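Local coordinates for peptidoglycan glycosyltransferase (PDB 4MNR), which belongs to the penicillin-binding proteins, cell-wall enzymes whose penicillin-recognising domain has a fold related to that of the serine beta-lactamases, at residues F264-E269 with L322-V327; D334-Q339 with P359-Q364; A390-I395 with K442-L447; P423-A428 with T449-Q454. All blocks are in the same frame, centred on the assembly; numbering follows the deposited sequence. Where two conformers were deposited one is given.

Contact 1. Residues F264-E269 with L322-V327; sequences FGFNKE and LEMAMV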
# COMPACT_ATOMS: atom_id res chain seq x y z
N PHE A 264 8.19 8.91 -6.97
CA PHE A 264 7.00 8.21 -6.54
C PHE A 264 6.82 8.28 -5.03
O PHE A 264 5.89 7.70 -4.49
CB PHE A 264 7.06 6.73 -6.93
CG PHE A 264 6.68 6.45 -8.35
CD1 PHE A 264 5.38 6.05 -8.66
CD2 PHE A 264 7.61 6.53 -9.37
CE1 PHE A 264 5.02 5.76 -9.97
CE2 PHE A 264 7.26 6.25 -10.68
CZ PHE A 264 5.96 5.87 -10.98
N GLY A 265 7.72 8.98 -4.35
CA GLY A 265 7.51 9.21 -2.93
C GLY A 265 8.49 8.56 -1.99
O GLY A 265 8.42 8.78 -0.78
N PHE A 266 9.42 7.76 -2.51
CA PHE A 266 10.45 7.20 -1.65
C PHE A 266 11.34 8.32 -1.09
O PHE A 266 11.62 9.31 -1.76
CB PHE A 266 11.26 6.12 -2.40
CG PHE A 266 10.50 4.84 -2.58
CD1 PHE A 266 9.53 4.72 -3.56
CD2 PHE A 266 10.74 3.75 -1.75
CE1 PHE A 266 8.81 3.55 -3.73
CE2 PHE A 266 10.04 2.56 -1.91
CZ PHE A 266 9.06 2.46 -2.90
N ASN A 267 11.76 8.15 0.16
CA ASN A 267 12.59 9.13 0.88
C ASN A 267 11.92 10.47 1.09
O ASN A 267 12.60 11.48 1.28
CB ASN A 267 13.95 9.33 0.21
CG ASN A 267 14.81 8.08 0.22
OD1 ASN A 267 14.66 7.22 1.10
ND2 ASN A 267 15.73 7.99 -0.72
N LYS A 268 10.59 10.48 1.05
CA LYS A 268 9.81 11.67 1.39
C LYS A 268 8.95 11.37 2.61
O LYS A 268 8.36 10.31 2.73
CB LYS A 268 8.91 12.07 0.23
CG LYS A 268 9.61 12.23 -1.10
CD LYS A 268 10.49 13.47 -1.13
CE LYS A 268 11.19 13.59 -2.48
NZ LYS A 268 10.22 13.43 -3.60
N GLU A 269 8.88 12.32 3.53
CA GLU A 269 7.95 12.19 4.64
C GLU A 269 6.58 12.61 4.13
O GLU A 269 6.38 13.73 3.69
CB GLU A 269 8.39 13.02 5.84
CG GLU A 269 9.40 12.30 6.73
CD GLU A 269 10.14 13.23 7.68
OE1 GLU A 269 11.10 13.90 7.24
OE2 GLU A 269 9.75 13.30 8.87
N LEU A 322 0.57 1.54 2.00
CA LEU A 322 0.05 2.82 1.53
C LEU A 322 0.89 3.40 0.40
O LEU A 322 0.34 3.86 -0.61
CB LEU A 322 -0.02 3.81 2.71
CG LEU A 322 -0.46 5.23 2.36
CD1 LEU A 322 -1.85 5.26 1.72
CD2 LEU A 322 -0.42 6.12 3.61
N GLU A 323 2.22 3.34 0.55
CA GLU A 323 3.11 3.82 -0.50
C GLU A 323 2.91 3.03 -1.79
O GLU A 323 2.86 3.61 -2.87
CB GLU A 323 4.58 3.75 -0.07
CG GLU A 323 5.58 3.93 -1.22
CD GLU A 323 5.54 5.32 -1.86
OE1 GLU A 323 5.28 6.32 -1.16
OE2 GLU A 323 5.77 5.41 -3.09
N MSE A 324 2.78 1.71 -1.68
CA MSE A 324 2.56 0.93 -2.90
C MSE A 324 1.22 1.21 -3.56
O MSE A 324 1.10 1.17 -4.77
CB MSE A 324 2.77 -0.58 -2.65
CG MSE A 324 4.18 -0.92 -2.19
SE MSE A 324 5.59 -0.10 -3.29
CE MSE A 324 5.11 -0.87 -5.02
N ALA A 325 0.21 1.53 -2.76
CA ALA A 325 -1.06 1.95 -3.32
C ALA A 325 -0.88 3.29 -4.04
O ALA A 325 -1.43 3.48 -5.11
CB ALA A 325 -2.13 2.05 -2.24
N MSE A 326 -0.09 4.18 -3.45
CA MSE A 326 0.22 5.46 -4.10
C MSE A 326 0.95 5.27 -5.43
O MSE A 326 0.72 6.01 -6.39
CB MSE A 326 1.01 6.38 -3.17
CG MSE A 326 0.16 6.79 -1.95
SE MSE A 326 1.25 7.64 -0.58
CE MSE A 326 2.02 8.98 -1.68
N VAL A 327 1.84 4.28 -5.49
CA VAL A 327 2.49 3.96 -6.76
C VAL A 327 1.44 3.58 -7.79
O VAL A 327 1.47 4.03 -8.93
CB VAL A 327 3.54 2.83 -6.59
CG1 VAL A 327 3.96 2.29 -7.95
CG2 VAL A 327 4.74 3.33 -5.82
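The backbone O of Phe-264 lies 2.7 Å from OE2 of Glu-323, so close for two oxygens that the acid probably holds a proton and donates it. Glu-323 reaches it from the helix 321-332 with CG anti to its backbone N (chi1 167°) and a bend at the next bond. The other carboxylate oxygen, OE1, is buried with no partner in the model, a setting in which a neutral carboxyl would be easier to accommodate than a charged one. The Phe-266 ring lies across this side chain, its plane 59° from that of the carboxylate, and CE1 comes to 3.6 Å from Glu-323 OE2. Between the two phenylalanines, Gly-265 closes helix 242-263 in a Schellman motif and starts a type II turn running to Lys-268; its phi of 114° suits glycine, which has no side chain to press on the preceding carbonyl, and a CB there would also run into Glu-323 OE1. The selenium of Met-324 sits at the edge of the Phe-266 ring, 4.3 Å from CZ, as a flexible and polarisable apolar filler. Phe-264 crosses Val-327 at about a right angle, with CD1 4.0 Å from the valine CG2, and both residues also touch Val-190 on helix 188-197.

Contact 2. Residues D334-Q339 with P359-Q364; sequences DGVIMQ and PTKLMQ
Met-363 turns its CG between backbone N and carbonyl carbon (chi1 62°), the crowded position, and in this setting it lies beside Ile-337, both pointing the same way, with CG 4.2 Å from Ile-337 CD1. Met-338 bends at two successive bonds, and its last torsion (chi3 -74°) lays CE against the Pro-359 to Thr-360 peptide, 3.4 Å from Thr-360 N. The long unbranched side chain, a selenoether in this selenomethionine, can fold over the neighbouring backbone in this way. Ile-337 and Met-363 share the face turned to the core, where Ile-337 also meets Met-326 and Ala-330 of helix 321-332. On the other face lie Val-336 and Gln-364. Val-336 CG1 also rests 3.8 Å from CD of Lys-361, at about a right angle to the lysine chain, whose methylenes give apolar cover at an exposed site. Gln-364 lies across Val-336 CG2; its NE2 donates to Val-366 O and also to a water, which in turn donates to Asp-334 O. Gly-335, just before the strand, has a positive phi, at which a side chain would press on the preceding carbonyl. Gln-339 N donates to Thr-360 O over 2.9 Å in a nearly straight bond (175°), while Ile-337 N donates a hydrogen bond to Met-363 O at 2.8 Å. Ile-337 O takes two bonds, from Leu-362 N at 2.8 Å and Met-363 N at 3.2 Å, with both donors in its carbonyl plane. Leu-362 and Met-363 thus both face Ile-337 across a short two-stranded antiparallel sheet, a classic beta bulge.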
# COMPACT_ATOMS: atom_id res chain seq x y z
N ASP A 334 -2.89 9.34 -14.51
CA ASP A 334 -2.14 10.16 -15.46
C ASP A 334 -0.81 10.67 -14.89
O ASP A 334 -0.34 11.76 -15.25
CB ASP A 334 -3.00 11.34 -15.97
CG ASP A 334 -4.25 10.88 -16.70
OD1 ASP A 334 -4.22 9.79 -17.32
OD2 ASP A 334 -5.27 11.61 -16.65
N GLY A 335 -0.23 9.90 -13.98
CA GLY A 335 1.10 10.19 -13.46
C GLY A 335 1.10 10.96 -12.16
O GLY A 335 2.15 11.14 -11.54
N VAL A 336 -0.08 11.39 -11.72
CA VAL A 336 -0.18 12.27 -10.55
C VAL A 336 -0.57 11.48 -9.33
O VAL A 336 -1.56 10.75 -9.35
CB VAL A 336 -1.23 13.36 -10.76
CG1 VAL A 336 -1.35 14.25 -9.54
CG2 VAL A 336 -0.88 14.19 -11.98
N ILE A 337 0.20 11.63 -8.26
CA ILE A 337 -0.19 11.06 -6.97
C ILE A 337 -0.93 12.11 -6.16
O ILE A 337 -0.36 13.16 -5.83
CB ILE A 337 1.06 10.61 -6.20
CG1 ILE A 337 1.80 9.52 -6.99
CG2 ILE A 337 0.67 10.11 -4.81
CD1 ILE A 337 3.10 9.03 -6.32
N MSE A 338 -2.19 11.84 -5.85
CA MSE A 338 -2.95 12.71 -4.95
C MSE A 338 -2.57 12.42 -3.50
O MSE A 338 -2.22 11.28 -3.17
CB MSE A 338 -4.46 12.48 -5.14
CG MSE A 338 -4.96 12.72 -6.56
SE MSE A 338 -4.70 14.55 -7.18
CE MSE A 338 -6.11 15.38 -6.14
N GLN A 339 -2.64 13.43 -2.64
CA GLN A 339 -2.35 13.25 -1.22
C GLN A 339 -3.36 12.25 -0.61
O GLN A 339 -4.56 12.48 -0.69
CB GLN A 339 -2.45 14.60 -0.51
CG GLN A 339 -2.49 14.51 0.99
CD GLN A 339 -1.18 14.00 1.56
OE1 GLN A 339 -0.10 14.44 1.16
NE2 GLN A 339 -1.27 13.06 2.50
N PRO A 359 -9.37 17.44 -2.00
CA PRO A 359 -8.36 16.61 -2.67
C PRO A 359 -7.32 17.50 -3.33
O PRO A 359 -7.66 18.53 -3.94
CB PRO A 359 -9.18 15.84 -3.72
CG PRO A 359 -10.59 15.84 -3.17
CD PRO A 359 -10.73 17.18 -2.51
N THR A 360 -6.07 17.10 -3.20
CA THR A 360 -4.95 17.96 -3.57
C THR A 360 -3.80 17.11 -4.10
O THR A 360 -3.53 16.03 -3.56
CB THR A 360 -4.43 18.70 -2.32
OG1 THR A 360 -5.48 19.51 -1.76
CG2 THR A 360 -3.25 19.59 -2.68
N LYS A 361 -3.14 17.58 -5.15
CA LYS A 361 -1.94 16.91 -5.66
C LYS A 361 -0.83 16.84 -4.62
O LYS A 361 -0.53 17.82 -3.94
CB LYS A 361 -1.42 17.65 -6.91
CG LYS A 361 -0.08 17.13 -7.43
CD LYS A 361 0.20 17.61 -8.85
CE LYS A 361 0.45 19.11 -8.91
NZ LYS A 361 0.68 19.53 -10.32
N LEU A 362 -0.21 15.67 -4.51
CA LEU A 362 0.99 15.53 -3.70
C LEU A 362 2.22 15.68 -4.59
O LEU A 362 3.07 16.53 -4.34
CB LEU A 362 1.00 14.18 -2.99
CG LEU A 362 2.29 13.88 -2.21
CD1 LEU A 362 2.65 14.98 -1.20
CD2 LEU A 362 2.13 12.55 -1.52
N MSE A 363 2.31 14.85 -5.63
CA MSE A 363 3.43 14.97 -6.57
C MSE A 363 3.12 14.39 -7.95
O MSE A 363 2.24 13.54 -8.10
CB MSE A 363 4.70 14.33 -5.97
CG MSE A 363 4.58 12.86 -5.70
SE MSE A 363 6.18 12.19 -4.80
CE MSE A 363 5.84 12.85 -3.01
N GLN A 364 3.83 14.87 -8.96
CA GLN A 364 3.76 14.29 -10.29
C GLN A 364 4.88 13.26 -10.44
O GLN A 364 6.04 13.65 -10.54
CB GLN A 364 3.93 15.38 -11.36
CG GLN A 364 3.84 14.86 -12.79
CD GLN A 364 2.47 15.08 -13.41
OE1 GLN A 364 1.81 16.09 -13.14
NE2 GLN A 364 2.02 14.14 -14.24
O HOH W 1 -0.56 14.29 -15.74
O HOH W 2 -5.97 14.46 -1.70

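Contact 3. Residues A390-I395 with K442-L447; sequences AAIPGI and KAQNVL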
# COMPACT_ATOMS: atom_id res chain seq x y z
N ALA A 390 -6.29 -12.01 -11.29
CA ALA A 390 -6.93 -10.73 -10.98
C ALA A 390 -8.02 -10.35 -11.96
O ALA A 390 -8.73 -9.35 -11.76
CB ALA A 390 -5.88 -9.60 -10.89
N ALA A 391 -8.19 -11.13 -13.03
CA ALA A 391 -9.18 -10.78 -14.04
C ALA A 391 -10.59 -10.80 -13.47
O ALA A 391 -10.92 -11.62 -12.61
CB ALA A 391 -9.08 -11.70 -15.24
N ILE A 392 -11.42 -9.87 -13.95
CA ILE A 392 -12.81 -9.78 -13.55
C ILE A 392 -13.68 -9.73 -14.79
O ILE A 392 -13.49 -8.86 -15.65
CB ILE A 392 -13.06 -8.49 -12.71
CG1 ILE A 392 -12.27 -8.54 -11.40
CG2 ILE A 392 -14.54 -8.33 -12.39
CD1 ILE A 392 -12.21 -7.22 -10.65
N PRO A 393 -14.64 -10.66 -14.90
CA PRO A 393 -15.52 -10.72 -16.07
C PRO A 393 -16.23 -9.40 -16.33
O PRO A 393 -16.93 -8.90 -15.45
CB PRO A 393 -16.53 -11.80 -15.68
CG PRO A 393 -15.78 -12.68 -14.74
CD PRO A 393 -14.87 -11.78 -13.96
N GLY A 394 -16.03 -8.83 -17.52
CA GLY A 394 -16.72 -7.60 -17.90
C GLY A 394 -16.00 -6.29 -17.64
O GLY A 394 -16.46 -5.24 -18.08
N ILE A 395 -14.88 -6.33 -16.91
CA ILE A 395 -14.12 -5.12 -16.62
C ILE A 395 -12.63 -5.39 -16.80
O ILE A 395 -12.12 -6.36 -16.25
CB ILE A 395 -14.34 -4.63 -15.17
CG1 ILE A 395 -15.81 -4.30 -14.92
CG2 ILE A 395 -13.48 -3.40 -14.88
CD1 ILE A 395 -16.28 -3.03 -15.61
N LYS A 442 -6.47 -12.81 -3.93
CA LYS A 442 -7.27 -12.10 -2.94
C LYS A 442 -7.64 -10.69 -3.41
O LYS A 442 -8.73 -10.20 -3.11
CB LYS A 442 -6.54 -12.03 -1.60
CG LYS A 442 -6.38 -13.39 -0.94
CD LYS A 442 -7.71 -14.08 -0.74
CE LYS A 442 -7.55 -15.32 0.12
NZ LYS A 442 -8.84 -16.06 0.22
N ALA A 443 -6.73 -10.03 -4.13
CA ALA A 443 -7.01 -8.70 -4.67
C ALA A 443 -8.22 -8.74 -5.59
O ALA A 443 -8.96 -7.77 -5.67
CB ALA A 443 -5.81 -8.18 -5.43
N GLN A 444 -8.40 -9.86 -6.30
CA GLN A 444 -9.51 -9.96 -7.25
C GLN A 444 -10.84 -9.70 -6.55
O GLN A 444 -11.68 -8.95 -7.05
CB GLN A 444 -9.53 -11.33 -7.93
CG GLN A 444 -10.37 -11.40 -9.20
CD GLN A 444 -11.80 -11.85 -8.96
OE1 GLN A 444 -12.23 -12.05 -7.83
NE2 GLN A 444 -12.55 -12.01 -10.05
N ASN A 445 -11.01 -10.33 -5.39
CA ASN A 445 -12.23 -10.22 -4.61
C ASN A 445 -12.46 -8.79 -4.11
O ASN A 445 -13.58 -8.28 -4.12
CB ASN A 445 -12.18 -11.18 -3.41
CG ASN A 445 -11.88 -12.62 -3.82
OD1 ASN A 445 -12.06 -13.00 -4.97
ND2 ASN A 445 -11.42 -13.42 -2.86
N VAL A 446 -11.39 -8.13 -3.69
CA VAL A 446 -11.48 -6.76 -3.17
C VAL A 446 -11.85 -5.79 -4.30
O VAL A 446 -12.75 -4.95 -4.15
CB VAL A 446 -10.17 -6.33 -2.50
CG1 VAL A 446 -10.28 -4.89 -1.99
CG2 VAL A 446 -9.84 -7.27 -1.34
N LEU A 447 -11.18 -5.93 -5.44
CA LEU A 447 -11.49 -5.12 -6.61
C LEU A 447 -12.94 -5.32 -7.08
O LEU A 447 -13.63 -4.36 -7.41
CB LEU A 447 -10.55 -5.46 -7.76
CG LEU A 447 -9.17 -4.82 -7.77
CD1 LEU A 447 -8.30 -5.52 -8.80
CD2 LEU A 447 -9.28 -3.33 -8.09
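Ile-392 and Gln-444 pass each other at a slant, the isoleucine CG1 lying 3.7 Å from the amide NE2, while the tip of the same isoleucine continues to Leu-447. Gln-444 sets out from the helix with CG anti to its backbone N and then turns at chi2 (-93°), which swings CD, and the amide with it, over the loop. There NE2 donates to Ala-391 O at 3.1 Å along an almost straight N-H line (166°). The acceptor lies practically in the glutamine's amide plane, whereas the donor is tilted 22° from the plane of the carbonyl. Glutamine suits the place because its chain spans the gap before its amide bonds: CG lies over the two loop carbonyls, 3.5 Å from Ala-391 O and 3.7 Å from Ala-390 O. CB is 4.1 Å from Ala-390 CA, and the small alanine is consistent with this close backbone approach. Helix 438-453 is the last helix of the chain and lies on the five-stranded antiparallel sheet of the penicillin-binding fold; the loop 390-395, on its way from helix 368-384 to edge strand 398-406, runs alongside it. The type II turn from Ile-392 to Ile-395, with Gly-394 at positive phi, redirects the loop toward that strand. Ile-392 crosses Leu-447 at about a right angle, its CD1 3.8 Å from the leucine CB. One turn farther along the helix the isoleucine also touches Leu-451, while Leu-447 is covered from the sheet by Val-425 and Val-427.

Contact 4. Residues P423-A428 with T449-Q454; sequences PRVVVA and TALEVQ
Val-425 sets its CG2 methyl against the CB of Ala-450, 3.9 Å away, while its other branch faces Leu-451. This is helix-on-sheet packing: strand 425-431 is the middle strand of the five-stranded antiparallel sheet of the penicillin-binding fold, and helix 438-453 covers one side of it. The strand opens with a classic beta bulge, Arg-424 and Val-425 both facing Ala-418 of strand 409-418. Valine suits a strand position under a helix, since its two methyls can meet two different helix residues. CG2, anti to the backbone N, reaches Ala-450, whereas CG1 stands between N and the carbonyl carbon (chi1 60°) and lies 4.3 Å from Leu-451 CD2. Alanine, with its single methyl, keeps the helix surface low where it meets the valine, and leucine is long enough to fill the flank, where it also touches Ile-392 and Ala-418. Ala-450 in addition meets Ile-117 of helix 115-125.

Near the edge of the contact the chemistry turns polar. Arg-424 lays only the root of its side chain here, with CB 3.4 Å from Gln-454 OE1; its guanidinium leads away to a salt bridge from NH2 to Asp-422 OD1. Gln-454, extended beyond CG, carries its amide to the residue just before the strand. Its NE2 donates to Arg-424 O across 3.3 Å with an N-H...O angle of 156°, the nitrogen standing above the carbonyl plane, 57° out of it.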
# COMPACT_ATOMS: atom_id res chain seq x y z
N PRO A 423 -9.08 4.27 -14.53
CA PRO A 423 -9.42 3.58 -13.28
C PRO A 423 -10.21 4.38 -12.26
O PRO A 423 -10.02 5.60 -12.14
CB PRO A 423 -8.05 3.20 -12.71
CG PRO A 423 -7.16 3.12 -13.92
CD PRO A 423 -7.64 4.21 -14.83
N ARG A 424 -11.10 3.69 -11.55
CA ARG A 424 -11.90 4.29 -10.49
C ARG A 424 -11.48 3.77 -9.13
O ARG A 424 -11.92 4.28 -8.09
CB ARG A 424 -13.38 3.96 -10.71
CG ARG A 424 -13.97 4.53 -11.99
CD ARG A 424 -14.06 6.03 -11.90
NE ARG A 424 -14.57 6.61 -13.14
CZ ARG A 424 -13.81 7.19 -14.06
NH1 ARG A 424 -12.50 7.27 -13.88
NH2 ARG A 424 -14.36 7.70 -15.16
N VAL A 425 -10.61 2.76 -9.12
CA VAL A 425 -10.15 2.16 -7.88
C VAL A 425 -8.76 1.58 -8.06
O VAL A 425 -8.43 1.07 -9.13
CB VAL A 425 -11.12 1.07 -7.37
CG1 VAL A 425 -11.26 -0.06 -8.37
CG2 VAL A 425 -10.67 0.52 -6.05
N VAL A 426 -7.93 1.70 -7.02
CA VAL A 426 -6.62 1.06 -6.96
C VAL A 426 -6.57 0.22 -5.69
O VAL A 426 -7.03 0.64 -4.64
CB VAL A 426 -5.47 2.13 -6.94
CG1 VAL A 426 -4.11 1.51 -6.53
CG2 VAL A 426 -5.36 2.79 -8.30
N VAL A 427 -6.03 -1.00 -5.78
CA VAL A 427 -5.86 -1.84 -4.60
C VAL A 427 -4.41 -2.31 -4.45
O VAL A 427 -3.79 -2.72 -5.43
CB VAL A 427 -6.78 -3.09 -4.63
CG1 VAL A 427 -6.61 -3.91 -3.36
CG2 VAL A 427 -8.24 -2.69 -4.79
N ALA A 428 -3.87 -2.23 -3.23
CA ALA A 428 -2.54 -2.78 -2.92
C ALA A 428 -2.75 -3.75 -1.76
O ALA A 428 -3.42 -3.42 -0.79
CB ALA A 428 -1.56 -1.68 -2.50
N THR A 449 -15.50 -6.27 -5.32
CA THR A 449 -16.40 -5.63 -4.36
C THR A 449 -16.42 -4.13 -4.56
O THR A 449 -17.49 -3.52 -4.57
CB THR A 449 -16.03 -5.98 -2.91
OG1 THR A 449 -16.23 -7.38 -2.70
CG2 THR A 449 -16.93 -5.22 -1.94
N ALA A 450 -15.24 -3.53 -4.72
CA ALA A 450 -15.18 -2.09 -4.99
C ALA A 450 -15.98 -1.72 -6.25
O ALA A 450 -16.72 -0.74 -6.24
CB ALA A 450 -13.74 -1.62 -5.10
N LEU A 451 -15.84 -2.50 -7.32
CA LEU A 451 -16.57 -2.20 -8.56
C LEU A 451 -18.07 -2.38 -8.39
O LEU A 451 -18.86 -1.63 -8.97
CB LEU A 451 -16.05 -3.07 -9.72
CG LEU A 451 -14.60 -2.75 -10.06
CD1 LEU A 451 -13.99 -3.87 -10.88
CD2 LEU A 451 -14.51 -1.44 -10.82
N GLU A 452 -18.47 -3.37 -7.60
CA GLU A 452 -19.90 -3.56 -7.31
C GLU A 452 -20.48 -2.37 -6.54
O GLU A 452 -21.58 -1.88 -6.86
CB GLU A 452 -20.11 -4.85 -6.53
CG GLU A 452 -19.89 -6.12 -7.34
CD GLU A 452 -19.82 -7.37 -6.47
OE1 GLU A 452 -19.81 -7.24 -5.23
OE2 GLU A 452 -19.78 -8.47 -7.04
N VAL A 453 -19.75 -1.92 -5.52
CA VAL A 453 -20.18 -0.81 -4.67
C VAL A 453 -20.32 0.46 -5.50
O VAL A 453 -21.29 1.21 -5.34
CB VAL A 453 -19.17 -0.59 -3.52
CG1 VAL A 453 -19.38 0.77 -2.87
CG2 VAL A 453 -19.30 -1.72 -2.51
N GLN A 454 -19.38 0.64 -6.42
CA GLN A 454 -19.37 1.81 -7.30
C GLN A 454 -20.38 1.71 -8.44
O GLN A 454 -20.59 2.67 -9.18
CB GLN A 454 -17.95 2.06 -7.84
CG GLN A 454 -16.92 2.45 -6.77
CD GLN A 454 -15.51 2.59 -7.33
OE1 GLN A 454 -15.24 2.16 -8.45
NE2 GLN A 454 -14.61 3.19 -6.55

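How the contacts relate
Contacts 1, 3 and 4 are largely buried, while contact 2 lies at the surface and holds its strands chiefly by backbone hydrogen bonds. Contacts 3 and 4 both use helix 438-453 and meet where Leu-447 CD2 touches Val-427 CG2 (3.5 Å); in each, a glutamine NE2 donates to a loop carbonyl beside aliphatic packing. Contact 1 joins helix 321-332, on the other side of the same sheet, to a loop by aromatic, selenium and carboxyl contacts, and reaches contact 4 through Ala-325 N and Ala-428 CB (3.7 Å). That helix leads directly into strand 336-338, and Met-326 CE against Leu-362 CD2 (3.6 Å) ties contact 1 to contact 2.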